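Local coordinates for 26.7 kDa salivary protein (Phlebotomus duboscqi, PDB 6MT7) that binds and sequesters cysteinyl leukotrienes and a thromboxane A2 analogue, modulates blood feeding by female sand flies and inhibits platelet aggregation induced by low collagen concentrations, at residues E70-S74 with R75-I79; R166-D169 with E170-P174. All coordinates share one frame; numbering follows the deposited sequence.

How the interactions relate
Both contacts are local, each made within one unbroken run of chain. Going from the N terminus, 70-79 comes first. Interaction 1 ends helix 65-74 and turns the chain into the loop that leads to helix 83-86. It sets this helix end against helix 109-115, close to the lipid pocket. The chain then passes through several helices before 166-174. Interaction 2 folds back the loop between helices 159-164 and 187-196. It sets this loop against helix 203-216 and the N terminus, where M1 and R3 meet its acidic groups. The two neither nest nor cross; they follow in series and do not meet. Their nearest atoms are about 12 Å apart.

Interaction 1. Residues E70-S74 with R75-I79; sequences EQFNS and RSVAI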
# COMPACT_ATOMS: atom_id res chain seq x y z
N GLU A 70 7.71 13.56 7.79
CA GLU A 70 8.86 12.67 7.86
C GLU A 70 9.26 12.15 6.48
O GLU A 70 10.45 12.01 6.18
CB GLU A 70 8.56 11.50 8.79
CG GLU A 70 9.67 10.48 8.86
CD GLU A 70 9.40 9.38 9.87
OE1 GLU A 70 8.37 9.45 10.59
OE2 GLU A 70 10.23 8.44 9.95
N GLN A 71 8.27 11.87 5.62
CA GLN A 71 8.61 11.45 4.27
C GLN A 71 9.42 12.52 3.56
O GLN A 71 10.44 12.23 2.93
CB GLN A 71 7.35 11.11 3.47
CG GLN A 71 7.66 10.42 2.13
CD GLN A 71 7.94 8.94 2.32
OE1 GLN A 71 7.59 8.35 3.34
NE2 GLN A 71 8.57 8.32 1.33
N PHE A 72 8.97 13.77 3.64
CA PHE A 72 9.71 14.85 2.99
C PHE A 72 11.11 14.98 3.58
O PHE A 72 12.10 15.04 2.86
CB PHE A 72 8.96 16.17 3.14
CG PHE A 72 7.83 16.34 2.17
CD1 PHE A 72 8.04 16.97 0.96
CD2 PHE A 72 6.57 15.88 2.48
CE1 PHE A 72 7.00 17.14 0.06
CE2 PHE A 72 5.53 16.04 1.58
CZ PHE A 72 5.74 16.67 0.38
N ASN A 73 11.20 14.99 4.91
CA ASN A 73 12.51 15.17 5.55
C ASN A 73 13.46 14.04 5.18
O ASN A 73 14.64 14.28 4.90
CB ASN A 73 12.35 15.27 7.06
CG ASN A 73 11.74 16.59 7.50
OD1 ASN A 73 11.89 17.61 6.82
ND2 ASN A 73 11.05 16.57 8.63
N SER A 74 12.97 12.80 5.18
CA SER A 74 13.85 11.67 4.92
C SER A 74 14.34 11.66 3.47
O SER A 74 15.43 11.15 3.19
CB SER A 74 13.14 10.36 5.25
OG SER A 74 12.11 10.11 4.31
N ARG A 75 13.56 12.23 2.56
CA ARG A 75 13.92 12.31 1.15
C ARG A 75 14.61 13.62 0.78
O ARG A 75 14.86 13.86 -0.41
CB ARG A 75 12.66 12.14 0.29
CG ARG A 75 11.91 10.83 0.54
CD ARG A 75 12.49 9.69 -0.26
NE ARG A 75 12.46 9.99 -1.68
CZ ARG A 75 13.54 10.09 -2.45
NH1 ARG A 75 14.76 9.90 -1.95
NH2 ARG A 75 13.40 10.38 -3.74
N SER A 76 14.93 14.46 1.77
CA SER A 76 15.57 15.76 1.55
C SER A 76 14.77 16.65 0.60
O SER A 76 15.33 17.31 -0.28
CB SER A 76 17.01 15.60 1.03
OG SER A 76 17.78 14.73 1.86
N VAL A 77 13.45 16.68 0.79
CA VAL A 77 12.55 17.58 0.07
C VAL A 77 12.00 18.59 1.07
O VAL A 77 11.55 18.21 2.16
CB VAL A 77 11.40 16.83 -0.62
CG1 VAL A 77 10.57 17.79 -1.46
CG2 VAL A 77 11.93 15.69 -1.49
N ALA A 78 12.01 19.86 0.69
CA ALA A 78 11.48 20.91 1.55
C ALA A 78 10.03 20.65 1.91
O ALA A 78 9.23 20.23 1.07
CB ALA A 78 11.61 22.28 0.87
N ILE A 79 9.68 20.91 3.16
CA ILE A 79 8.29 20.79 3.61
C ILE A 79 7.43 21.79 2.84
O ILE A 79 7.71 22.99 2.87
CB ILE A 79 8.16 21.02 5.12
CG1 ILE A 79 9.08 20.06 5.88
CG2 ILE A 79 6.70 20.87 5.55
CD1 ILE A 79 8.79 18.62 5.61
O HOH W 1 12.68 18.71 4.35
O HOH W 2 15.78 8.87 0.61
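R75 meets the last turn of helix 65-74 through its backbone and the base of its side chain. R75 N gives a hydrogen bond to Q71 O at 3.1 Å, bent to 143° at the hydrogen, and a weak one to F72 O. R75 CG lies against Q71 O. The R75 side chain bends at chi2 and chi3 (-84° and -58°), which carries the guanidinium away from the helix end. There NH2 bonds to T114 O, and NH1 donates to water 2, which sits in plane at the edge of the group. S76 has positive phi and is the C-prime residue of a Schellman motif. Its N hydrogen-bonds to N73 O at 3.1 Å. V77 N closes the motif with an almost straight bond to F72 O at 3.0 Å. The methyl V77 CG1 touches the edge of the F72 ring at CD1, 3.6 Å away. Water 1 donates to both V77 O and N73 OD1, joining the loop to the helix surface. A78 O approaches the same ring obliquely, 3.5 Å from F72 CD1. I79 reaches back with CD1, which lies 3.5 Å from F72 CB and also packs against N73 OD1. The F72 side chain is about 7 Å from the bound Triton fragment. Helix 109-115 packs against this helix end: D111 and T114 touch V77, while L112, which lines the pocket, touches F72.

Interaction 2. Residues R166-D169 with E170-P174; sequences RLVD and EDNEP
D169 and N172 are the ends of a type I beta turn, and the chain on its two sides meets in a single beta bridge between V168 and P174. Backbone hydrogen bonds close the loop. N172 N hydrogen-bonds to D169 O at 3.0 Å. D169 N does the same to E173 O at 2.9 Å. Two CA-H...O contacts accompany the bridge, from P174 CA to L167 O and from V168 CA to E173 O. The D169 carboxylate accepts backbone N-H groups of the loop. Its chi1 of 63° sets CG between the backbone N and the carbonyl carbon, turning OD1 over the turn. OD1 takes E173 N at 3.1 Å, met from above the carboxylate plane with 161° at the hydrogen. It also receives a weak bond from D171 N. V168 CG2 lies 3.8 Å from N172 OD1, a van der Waals contact. Apolar cover comes from V205 of helix 203-216, which touches V168 and P174. The acidic groups gather round the chain start. D169 OD2, D171 OD2 and E173 OE1 all bond to M1 N, and R3 pairs with D171. This amino group probably offsets the repulsion between the D169 and E173 carboxylates, whose planes are 78° apart. Water 3 links the two arms, donating to D169 OD2 at 2.7 Å and to P174 O at 3.0 Å.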
# COMPACT_ATOMS: atom_id res chain seq x y z
N ARG A 166 0.70 -8.32 1.08
CA ARG A 166 0.21 -7.39 2.09
C ARG A 166 -0.91 -8.01 2.92
O ARG A 166 -1.91 -7.36 3.27
CB ARG A 166 -0.22 -6.05 1.48
CG ARG A 166 0.93 -5.02 1.43
CD ARG A 166 1.97 -5.43 0.39
NE ARG A 166 3.07 -4.46 0.29
CZ ARG A 166 4.04 -4.53 -0.63
NH1 ARG A 166 4.05 -5.50 -1.53
NH2 ARG A 166 4.99 -3.60 -0.67
N LEU A 167 -0.74 -9.29 3.26
CA LEU A 167 -1.53 -9.87 4.34
C LEU A 167 -0.97 -9.47 5.70
O LEU A 167 -1.74 -9.32 6.66
CB LEU A 167 -1.56 -11.39 4.21
CG LEU A 167 -2.01 -11.90 2.84
CD1 LEU A 167 -1.99 -13.43 2.78
CD2 LEU A 167 -3.39 -11.37 2.50
N VAL A 168 0.35 -9.30 5.79
CA VAL A 168 1.05 -8.86 6.99
C VAL A 168 2.05 -7.79 6.59
O VAL A 168 2.46 -7.70 5.43
CB VAL A 168 1.78 -10.01 7.73
CG1 VAL A 168 0.79 -11.07 8.23
CG2 VAL A 168 2.88 -10.65 6.84
N ASP A 169 2.47 -6.99 7.57
CA ASP A 169 3.50 -5.98 7.34
C ASP A 169 4.87 -6.54 7.73
O ASP A 169 5.03 -7.75 7.95
CB ASP A 169 3.15 -4.68 8.09
CG ASP A 169 3.09 -4.84 9.60
OD1 ASP A 169 3.65 -5.82 10.16
OD2 ASP A 169 2.46 -3.98 10.25
N GLU A 170 5.88 -5.67 7.83
CA GLU A 170 7.23 -6.13 8.15
C GLU A 170 7.32 -6.73 9.55
O GLU A 170 8.20 -7.56 9.81
CB GLU A 170 8.24 -4.99 8.04
CG GLU A 170 8.27 -4.31 6.69
CD GLU A 170 7.16 -3.30 6.53
OE1 GLU A 170 6.69 -2.78 7.56
OE2 GLU A 170 6.75 -3.04 5.38
N ASP A 171 6.43 -6.33 10.46
CA ASP A 171 6.40 -6.88 11.81
C ASP A 171 5.64 -8.20 11.90
O ASP A 171 5.45 -8.71 13.01
CB ASP A 171 5.76 -5.89 12.78
CG ASP A 171 6.70 -4.79 13.18
OD1 ASP A 171 7.93 -5.02 13.17
OD2 ASP A 171 6.21 -3.69 13.50
N ASN A 172 5.20 -8.75 10.77
CA ASN A 172 4.31 -9.90 10.77
C ASN A 172 3.03 -9.60 11.56
O ASN A 172 2.50 -10.46 12.27
CB ASN A 172 5.01 -11.15 11.31
CG ASN A 172 5.87 -11.82 10.26
OD1 ASN A 172 5.38 -12.18 9.19
ND2 ASN A 172 7.15 -11.99 10.55
N GLU A 173 2.54 -8.38 11.43
CA GLU A 173 1.23 -8.05 11.96
C GLU A 173 0.24 -7.93 10.81
O GLU A 173 0.58 -7.34 9.78
CB GLU A 173 1.27 -6.73 12.74
CG GLU A 173 -0.06 -6.36 13.38
CD GLU A 173 -0.01 -5.03 14.11
OE1 GLU A 173 1.11 -4.57 14.42
OE2 GLU A 173 -1.10 -4.46 14.38
N PRO A 174 -0.97 -8.48 10.93
CA PRO A 174 -1.92 -8.41 9.81
C PRO A 174 -2.20 -6.97 9.42
O PRO A 174 -2.22 -6.06 10.25
CB PRO A 174 -3.18 -9.09 10.36
CG PRO A 174 -2.69 -9.98 11.46
CD PRO A 174 -1.50 -9.27 12.06
O HOH W 3 -0.20 -3.82 10.22